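Polar amino acid ABC uptake transporter substrate binding protein (Streptococcus thermophilus LMG 18311, PDB 3HV1) probably binds a polar amino acid outside the cell membrane and delivers it to an ABC importer, as a family 3 solute-binding protein. Local coordinates at residues I44-D49 with E102-N107; Q109-K114 with D120-M125; S162-A167 with D177-D182. All blocks are in the same frame, centred on the assembly; numbering follows the deposited sequence.

Contact 1 (I44-D49 with E102-N107); sequences IGFDID and EPYMVN
Tyr104 meets the first turn of helix 46-56 with both its hydroxyl and its ring. The polar part lies at the hydroxyl end of the ring, where OH is 2.6 Å from OD1 of Asp47, a weak hydrogen bond at most, since another acceptor is within reach of the same proton. The carboxylate stands steeply to the phenol ring, with the two planes 78° apart, and the two side chains cross at about a right angle. The other oxygen, OD2, accepts from the backbone N of Gly87, the stronger polar partner of Asp47, which probably limits how the carboxylate turns.

The apolar part begins one residue earlier. The side chains of Phe46 and Tyr104 run past one another in opposite senses, and CE1 of Tyr104 comes to the edge of the Phe46 ring, 3.7 Å from CE2. Phe46 CG lies opposite its backbone N (chi1 175°), which sends CE2 toward Tyr104. Met105, a selenomethionine, adds a Met-aromatic contact: its SE lies 4.9 Å from the centre of the Phe46 ring, approaching obliquely, 32° off the normal.

Other aromatic rings continue the cluster, Phe247 meeting Phe46 and Trp85 meeting Tyr104. On the helix side, Gly45 occupies the N-cap, and its O accepts from Asp49 N at 3.0 Å to close the first turn. All four touching residues are buried. Here an aromatic cluster joins the start of helix 46-56 to the chain entering strand 105-114, within the periplasmic-binding-protein type of fold to which family 3 solute-binding proteins belong.

Contact 2 (Q109-K114 with D120-M125); sequences QVLVTK and DSVAGM
An ST motif shapes the turn after strand 105-114: Ser121 OG accepts from Gly124 N at 3.0 Å, with an N-H...O angle of 131°. A backbone bond of 3.1 Å from Met125 N to Val122 O braces the same turn, which runs into a short 3-10 segment. This turn carries Val122 and Met125, a selenomethionine, against Leu111 of the strand, in a contact without hydrogen bonds across it, made mainly by apolar side chains.

Leu111 does most of the touching through one methyl, CD2. It presses on CG of Met125 at 3.4 Å, tighter than usual for two carbons, and also reaches Val122, 3.8 Å from its CA and 4.2 Å from its CG2. The second methyl, CD1, lies a little farther from the same Met125 carbon, at 4.1 Å. Met125 bends at both chi2 (-65°) and chi3 (-61°), a folded course that brings its SE to 4.3 Å from CG2 of Thr113, two residues along the strand. The hydroxyl of Thr113 is used elsewhere, in a hydrogen bond to the backbone O of Ile119.

Leu130 of strand 130-133 touches both Leu111 and Met125, and Met202 of strand 199-203 packs on Leu111 and Thr113. Leu149, in a loop, touches both Val122 and Met125. Val110 and Val112 instead meet helix 183-192, through Ala186 among others, so the turn and that helix pack on different residues of one strand.

Contact 3 (S162-A167 with D177-D182); sequences STFTQA and DGLLID
OE1 of Gln166 is gripped by two backbone amides, which draws the side chain of the helix's first turn back over the residues that precede it. Thr163 N donates to it at 3.2 Å along a nearly straight path (161°), approaching from above the carbonyl plane, and Ser162 N adds a weaker bond at 3.1 Å. In return Gln166 N donates to Thr163 OG1, which completes a capping box at the N-terminus of helix 164-173, although the position of that hydroxyl oxygen is less certain. Ala167 N bonds to Thr163 O at 3.3 Å as the first turn closes.

This capped turn rests on strand 178-182 through carbon alone. Phe164 crosses Leu179 and Ile181 at about a right angle. Its CE1 corner does the touching, 3.4 Å from CD2 of Leu179 and 4.1 Å from CG2 of Ile181, and both methyls approach the ring obliquely. With chi1 at 176° the Phe164 ring swings over to the strand although its CB is not directed there. Leu179 CD2 meets the ring and also lies nearly as close to CB of Ala167 as Leu179 CD1 does, at 4.1 and 4.0 Å. Tyr189 of helix 183-192 stacks on the Phe164 ring, and Gln133 of strand 130-133 touches both Phe164 and Ile181.

Polar and apolar work is thus divided between the two sides of the helix start. Gln166 OE1 accepts from amides just ahead of the helix, and Thr163 probably caps the amide of Gln166, whereas buried Phe164 and Ala167 attach the helix to the sheet by dispersion and exclusion of water, with no hydrogen bond between the two segments.

Strand 105-114 ties the three contacts together, since contact 1 uses its beginning and contact 2 its far end, with centres about 24 Å apart. Contact 3 joins through the antiparallel neighbour, strand 178-182. Val112 N lies 2.7 Å from Leu179 O and Val110 N 2.8 Å from Ile181 O, probable hydrogen bonds that couple contacts 2 and 3, whose centres are about 12 Å apart. Contact 1, about 22 Å from contact 3, still reaches it where Asn107 ND2 probably bonds to Asp182 OD1 at 3.1 Å. Contact 1 lies near the middle of the chain, about 5 Å from its centre; the others lie about 21 and 18 Å away.

Contact 1 (I44-D49 with E102-N107)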
loop_
_atom_site.group_PDB
_atom_site.type_symbol
_atom_site.label_atom_id
_atom_site.label_comp_id
_atom_site.label_asym_id
_atom_site.label_seq_id
_atom_site.Cartn_x
_atom_site.Cartn_y
_atom_site.Cartn_z
ATOM N N ILE A 44 -27.255 -7.970 5.022
ATOM C CA ILE A 44 -27.020 -6.700 4.361
ATOM C C ILE A 44 -25.762 -6.037 4.899
ATOM O O ILE A 44 -25.249 -6.427 5.939
ATOM C CB ILE A 44 -28.198 -5.725 4.586
ATOM C CG1 ILE A 44 -28.386 -5.487 6.089
ATOM C CG2 ILE A 44 -29.487 -6.286 3.969
ATOM C CD1 ILE A 44 -29.333 -4.368 6.415
ATOM N N GLY A 45 -25.261 -5.033 4.187
ATOM C CA GLY A 45 -24.077 -4.351 4.678
ATOM C C GLY A 45 -23.240 -3.773 3.560
ATOM O O GLY A 45 -23.455 -4.097 2.393
ATOM N N PHE A 46 -22.292 -2.914 3.913
ATOM C CA PHE A 46 -21.430 -2.312 2.907
ATOM C C PHE A 46 -20.669 -3.385 2.134
ATOM O O PHE A 46 -20.639 -3.367 0.906
ATOM C CB PHE A 46 -20.415 -1.357 3.548
ATOM C CG PHE A 46 -19.420 -0.796 2.568
ATOM C CD1 PHE A 46 -19.801 0.188 1.662
ATOM C CD2 PHE A 46 -18.105 -1.267 2.535
ATOM C CE1 PHE A 46 -18.888 0.699 0.735
ATOM C CE2 PHE A 46 -17.178 -0.759 1.602
ATOM C CZ PHE A 46 -17.577 0.226 0.704
ATOM N N ASP A 47 -20.046 -4.311 2.858
ATOM C CA ASP A 47 -19.271 -5.368 2.225
ATOM C C ASP A 47 -20.130 -6.278 1.356
ATOM O O ASP A 47 -19.689 -6.732 0.306
ATOM C CB ASP A 47 -18.515 -6.197 3.273
ATOM C CG ASP A 47 -17.242 -5.530 3.722
ATOM O OD1 ASP A 47 -16.661 -4.769 2.917
ATOM O OD2 ASP A 47 -16.807 -5.775 4.871
ATOM N N ILE A 48 -21.360 -6.532 1.783
ATOM C CA ILE A 48 -22.247 -7.372 1.008
ATOM C C ILE A 48 -22.564 -6.645 -0.299
ATOM O O ILE A 48 -22.476 -7.233 -1.377
ATOM C CB ILE A 48 -23.526 -7.711 1.829
ATOM C CG1 ILE A 48 -23.106 -8.563 3.038
ATOM C CG2 ILE A 48 -24.542 -8.463 0.973
ATOM C CD1 ILE A 48 -24.253 -9.083 3.895
ATOM N N ASP A 49 -22.907 -5.363 -0.225
ATOM C CA ASP A 49 -23.183 -4.643 -1.459
ATOM C C ASP A 49 -21.945 -4.573 -2.339
ATOM O O ASP A 49 -22.036 -4.766 -3.551
ATOM C CB ASP A 49 -23.686 -3.220 -1.185
ATOM C CG ASP A 49 -25.163 -3.194 -0.825
ATOM O OD1 ASP A 49 -25.805 -4.268 -0.861
ATOM O OD2 ASP A 49 -25.676 -2.108 -0.516
ATOM N N GLU A 102 -6.029 -5.534 -2.375
ATOM C CA GLU A 102 -5.600 -4.203 -1.973
ATOM C C GLU A 102 -6.695 -3.727 -1.017
ATOM O O GLU A 102 -7.803 -4.263 -1.030
ATOM C CB GLU A 102 -5.550 -3.283 -3.195
ATOM C CG GLU A 102 -4.497 -3.669 -4.207
ATOM C CD GLU A 102 -3.127 -3.779 -3.580
ATOM O OE1 GLU A 102 -2.757 -2.857 -2.820
ATOM O OE2 GLU A 102 -2.418 -4.781 -3.845
ATOM N N PRO A 103 -6.400 -2.733 -0.159
ATOM C CA PRO A 103 -7.435 -2.254 0.768
ATOM C C PRO A 103 -8.492 -1.428 0.045
ATOM O O PRO A 103 -8.157 -0.657 -0.850
ATOM C CB PRO A 103 -6.637 -1.426 1.772
ATOM C CG PRO A 103 -5.502 -0.882 0.924
ATOM C CD PRO A 103 -5.096 -2.103 0.130
ATOM N N TYR A 104 -9.765 -1.586 0.411
ATOM C CA TYR A 104 -10.816 -0.817 -0.255
ATOM C C TYR A 104 -11.334 0.362 0.590
ATOM O O TYR A 104 -12.038 1.241 0.089
ATOM C CB TYR A 104 -11.977 -1.742 -0.685
ATOM C CG TYR A 104 -12.574 -2.589 0.421
ATOM C CD1 TYR A 104 -13.632 -2.115 1.191
ATOM C CD2 TYR A 104 -12.049 -3.854 0.721
ATOM C CE1 TYR A 104 -14.160 -2.879 2.250
ATOM C CE2 TYR A 104 -12.567 -4.619 1.770
ATOM C CZ TYR A 104 -13.621 -4.122 2.528
ATOM O OH TYR A 104 -14.120 -4.862 3.572
HETATM N N MSE A 105 -10.985 0.384 1.871
HETATM C CA MSE A 105 -11.393 1.487 2.731
HETATM C C MSE A 105 -10.632 1.502 4.046
HETATM O O MSE A 105 -10.149 0.468 4.514
HETATM C CB MSE A 105 -12.913 1.467 2.984
HETATM C CG MSE A 105 -13.375 0.873 4.328
HETATM SE SE MSE A 105 -15.193 1.299 4.834
HETATM C CE MSE A 105 -14.881 2.973 5.747
ATOM N N VAL A 106 -10.507 2.690 4.628
ATOM C CA VAL A 106 -9.804 2.826 5.886
ATOM C C VAL A 106 -10.744 3.149 7.021
ATOM O O VAL A 106 -11.600 4.020 6.909
ATOM C CB VAL A 106 -8.724 3.932 5.831
ATOM C CG1 VAL A 106 -8.107 4.122 7.213
ATOM C CG2 VAL A 106 -7.656 3.561 4.831
ATOM N N ASN A 107 -10.591 2.415 8.113
ATOM C CA ASN A 107 -11.395 2.671 9.284
ATOM C C ASN A 107 -10.444 3.213 10.332
ATOM O O ASN A 107 -9.317 2.738 10.468
ATOM C CB ASN A 107 -12.066 1.410 9.795
ATOM C CG ASN A 107 -12.878 1.671 11.037
ATOM O OD1 ASN A 107 -13.583 2.683 11.124
ATOM N ND2 ASN A 107 -12.787 0.770 12.010
#

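Contact 2 (Q109-K114 with D120-M125)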
loop_
_atom_site.group_PDB
_atom_site.type_symbol
_atom_site.label_atom_id
_atom_site.label_comp_id
_atom_site.label_asym_id
_atom_site.label_seq_id
_atom_site.Cartn_x
_atom_site.Cartn_y
_atom_site.Cartn_z
ATOM N N GLN A 109 -10.460 6.000 14.166
ATOM C CA GLN A 109 -11.248 6.763 15.117
ATOM C C GLN A 109 -11.461 8.150 14.532
ATOM O O GLN A 109 -10.527 8.743 13.982
ATOM C CB GLN A 109 -10.503 6.897 16.449
ATOM C CG GLN A 109 -10.286 5.586 17.153
ATOM C CD GLN A 109 -11.583 4.835 17.345
ATOM O OE1 GLN A 109 -12.546 5.369 17.888
ATOM N NE2 GLN A 109 -11.617 3.589 16.900
ATOM N N VAL A 110 -12.692 8.647 14.622
ATOM C CA VAL A 110 -13.004 9.985 14.143
ATOM C C VAL A 110 -13.594 10.766 15.302
ATOM O O VAL A 110 -14.222 10.184 16.191
ATOM C CB VAL A 110 -14.036 9.978 12.992
ATOM C CG1 VAL A 110 -13.419 9.330 11.748
ATOM C CG2 VAL A 110 -15.305 9.251 13.421
ATOM N N LEU A 111 -13.351 12.072 15.312
ATOM C CA LEU A 111 -13.898 12.939 16.344
ATOM C C LEU A 111 -15.156 13.528 15.721
ATOM O O LEU A 111 -15.106 14.105 14.634
ATOM C CB LEU A 111 -12.923 14.069 16.689
ATOM C CG LEU A 111 -13.526 15.187 17.547
ATOM C CD1 LEU A 111 -13.798 14.675 18.957
ATOM C CD2 LEU A 111 -12.585 16.378 17.581
ATOM N N VAL A 112 -16.283 13.379 16.400
ATOM C CA VAL A 112 -17.538 13.895 15.879
ATOM C C VAL A 112 -18.049 15.042 16.735
ATOM O O VAL A 112 -18.093 14.949 17.961
ATOM C CB VAL A 112 -18.612 12.790 15.843
ATOM C CG1 VAL A 112 -19.936 13.346 15.321
ATOM C CG2 VAL A 112 -18.121 11.640 14.986
ATOM N N THR A 113 -18.413 16.136 16.083
ATOM C CA THR A 113 -18.946 17.266 16.811
ATOM C C THR A 113 -20.061 17.834 15.965
ATOM O O THR A 113 -20.119 17.586 14.760
ATOM C CB THR A 113 -17.899 18.377 17.043
ATOM O OG1 THR A 113 -17.523 18.947 15.784
ATOM C CG2 THR A 113 -16.673 17.821 17.749
ATOM N N LYS A 114 -20.968 18.567 16.598
ATOM C CA LYS A 114 -22.053 19.181 15.850
ATOM C C LYS A 114 -21.435 20.371 15.128
ATOM O O LYS A 114 -20.568 21.046 15.682
ATOM C CB LYS A 114 -23.156 19.672 16.789
ATOM C CG LYS A 114 -23.852 18.585 17.581
ATOM C CD LYS A 114 -25.209 19.062 18.098
ATOM C CE LYS A 114 -25.088 20.248 19.055
ATOM N NZ LYS A 114 -26.439 20.723 19.491
ATOM N N ASP A 120 -14.320 22.718 14.673
ATOM C CA ASP A 120 -13.998 22.126 13.385
ATOM C C ASP A 120 -12.592 21.572 13.233
ATOM O O ASP A 120 -12.083 21.463 12.118
ATOM C CB ASP A 120 -14.278 23.119 12.255
ATOM C CG ASP A 120 -13.597 24.454 12.463
ATOM O OD1 ASP A 120 -12.620 24.519 13.235
ATOM O OD2 ASP A 120 -14.044 25.437 11.838
ATOM N N SER A 121 -11.972 21.210 14.353
ATOM C CA SER A 121 -10.635 20.629 14.335
ATOM C C SER A 121 -10.465 19.857 15.622
ATOM O O SER A 121 -11.144 20.132 16.603
ATOM C CB SER A 121 -9.560 21.716 14.256
ATOM O OG SER A 121 -9.462 22.407 15.490
ATOM N N VAL A 122 -9.574 18.874 15.610
ATOM C CA VAL A 122 -9.306 18.088 16.805
ATOM C C VAL A 122 -8.709 19.005 17.873
ATOM O O VAL A 122 -9.011 18.873 19.055
ATOM C CB VAL A 122 -8.313 16.941 16.512
ATOM C CG1 VAL A 122 -7.929 16.235 17.801
ATOM C CG2 VAL A 122 -8.936 15.951 15.543
ATOM N N ALA A 123 -7.858 19.939 17.455
ATOM C CA ALA A 123 -7.237 20.855 18.406
ATOM C C ALA A 123 -8.289 21.728 19.092
ATOM O O ALA A 123 -8.090 22.184 20.220
ATOM C CB ALA A 123 -6.201 21.733 17.696
ATOM N N GLY A 124 -9.409 21.943 18.409
ATOM C CA GLY A 124 -10.473 22.765 18.953
ATOM C C GLY A 124 -11.169 22.158 20.152
ATOM O O GLY A 124 -12.058 22.779 20.752
HETATM N N MSE A 125 -10.763 20.943 20.506
HETATM C CA MSE A 125 -11.335 20.231 21.642
HETATM C C MSE A 125 -10.683 20.592 22.966
HETATM O O MSE A 125 -11.027 20.044 24.019
HETATM C CB MSE A 125 -11.235 18.726 21.406
HETATM C CG MSE A 125 -12.292 18.190 20.456
HETATM SE SE MSE A 125 -14.075 18.330 21.097
HETATM C CE MSE A 125 -13.799 17.253 22.620
#

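Contact 3 (S162-A167 with D177-D182)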
loop_
_atom_site.group_PDB
_atom_site.type_symbol
_atom_site.label_atom_id
_atom_site.label_comp_id
_atom_site.label_asym_id
_atom_site.label_seq_id
_atom_site.Cartn_x
_atom_site.Cartn_y
_atom_site.Cartn_z
ATOM N N SER A 162 -22.476 3.421 27.056
ATOM C CA SER A 162 -22.698 2.018 26.734
ATOM C C SER A 162 -23.068 1.843 25.270
ATOM O O SER A 162 -22.590 0.921 24.605
ATOM C CB SER A 162 -23.808 1.444 27.616
ATOM O OG SER A 162 -23.444 1.495 28.986
ATOM N N THR A 163 -23.914 2.737 24.768
ATOM C CA THR A 163 -24.356 2.675 23.381
ATOM C C THR A 163 -24.058 3.967 22.637
ATOM O O THR A 163 -23.952 5.034 23.238
ATOM C CB THR A 163 -25.871 2.410 23.296
ATOM O OG1 THR A 163 -26.579 3.496 23.908
ATOM C CG2 THR A 163 -26.233 1.114 24.015
ATOM N N PHE A 164 -23.925 3.862 21.318
ATOM C CA PHE A 164 -23.656 5.025 20.484
ATOM C C PHE A 164 -24.850 5.970 20.534
ATOM O O PHE A 164 -24.695 7.187 20.441
ATOM C CB PHE A 164 -23.423 4.597 19.036
ATOM C CG PHE A 164 -23.224 5.748 18.092
ATOM C CD1 PHE A 164 -22.016 6.433 18.052
ATOM C CD2 PHE A 164 -24.257 6.166 17.259
ATOM C CE1 PHE A 164 -21.837 7.518 17.199
ATOM C CE2 PHE A 164 -24.088 7.252 16.401
ATOM C CZ PHE A 164 -22.875 7.927 16.372
ATOM N N THR A 165 -26.042 5.396 20.678
ATOM C CA THR A 165 -27.268 6.181 20.731
ATOM C C THR A 165 -27.262 7.161 21.904
ATOM O O THR A 165 -27.552 8.346 21.727
ATOM C CB THR A 165 -28.524 5.262 20.810
ATOM O OG1 THR A 165 -29.700 6.064 20.974
ATOM C CG2 THR A 165 -28.416 4.288 21.965
ATOM N N GLN A 166 -26.925 6.673 23.095
ATOM C CA GLN A 166 -26.881 7.531 24.275
ATOM C C GLN A 166 -25.845 8.625 24.050
ATOM O O GLN A 166 -26.076 9.788 24.364
ATOM C CB GLN A 166 -26.468 6.741 25.519
ATOM C CG GLN A 166 -27.218 5.452 25.760
ATOM C CD GLN A 166 -26.607 4.652 26.895
ATOM O OE1 GLN A 166 -25.379 4.561 27.011
ATOM N NE2 GLN A 166 -27.455 4.063 27.734
ATOM N N ALA A 167 -24.692 8.229 23.522
ATOM C CA ALA A 167 -23.610 9.169 23.262
ATOM C C ALA A 167 -24.093 10.310 22.359
ATOM O O ALA A 167 -23.863 11.482 22.655
ATOM C CB ALA A 167 -22.436 8.438 22.615
ATOM N N ASP A 177 -19.148 17.830 24.171
ATOM C CA ASP A 177 -18.781 18.646 23.018
ATOM C C ASP A 177 -18.297 17.822 21.834
ATOM O O ASP A 177 -18.370 18.263 20.692
ATOM C CB ASP A 177 -17.677 19.634 23.401
ATOM C CG ASP A 177 -18.106 20.585 24.497
ATOM O OD1 ASP A 177 -19.088 21.317 24.288
ATOM O OD2 ASP A 177 -17.462 20.591 25.563
ATOM N N GLY A 178 -17.796 16.631 22.116
ATOM C CA GLY A 178 -17.292 15.789 21.054
ATOM C C GLY A 178 -17.375 14.327 21.410
ATOM O O GLY A 178 -17.397 13.959 22.590
ATOM N N LEU A 179 -17.397 13.498 20.374
ATOM C CA LEU A 179 -17.493 12.058 20.520
ATOM C C LEU A 179 -16.406 11.391 19.687
ATOM O O LEU A 179 -16.211 11.742 18.523
ATOM C CB LEU A 179 -18.875 11.597 20.038
ATOM C CG LEU A 179 -19.117 10.108 19.789
ATOM C CD1 LEU A 179 -18.906 9.322 21.074
ATOM C CD2 LEU A 179 -20.536 9.913 19.274
ATOM N N LEU A 180 -15.698 10.435 20.284
ATOM C CA LEU A 180 -14.650 9.699 19.584
ATOM C C LEU A 180 -15.247 8.319 19.295
ATOM O O LEU A 180 -15.697 7.635 20.211
ATOM C CB LEU A 180 -13.405 9.576 20.479
ATOM C CG LEU A 180 -12.140 8.953 19.878
ATOM C CD1 LEU A 180 -11.605 9.864 18.788
ATOM C CD2 LEU A 180 -11.078 8.753 20.966
ATOM N N ILE A 181 -15.266 7.909 18.031
ATOM C CA ILE A 181 -15.849 6.621 17.660
ATOM C C ILE A 181 -15.300 6.168 16.304
ATOM O O ILE A 181 -14.744 6.972 15.565
ATOM C CB ILE A 181 -17.394 6.751 17.577
ATOM C CG1 ILE A 181 -18.046 5.388 17.359
ATOM C CG2 ILE A 181 -17.771 7.699 16.451
ATOM C CD1 ILE A 181 -17.996 4.494 18.563
ATOM N N ASP A 182 -15.449 4.884 15.981
ATOM C CA ASP A 182 -14.962 4.375 14.700
ATOM C C ASP A 182 -15.665 5.066 13.538
ATOM O O ASP A 182 -16.871 5.278 13.573
ATOM C CB ASP A 182 -15.226 2.874 14.551
ATOM C CG ASP A 182 -14.386 2.015 15.491
ATOM O OD1 ASP A 182 -13.754 1.064 14.992
ATOM O OD2 ASP A 182 -14.372 2.273 16.705
#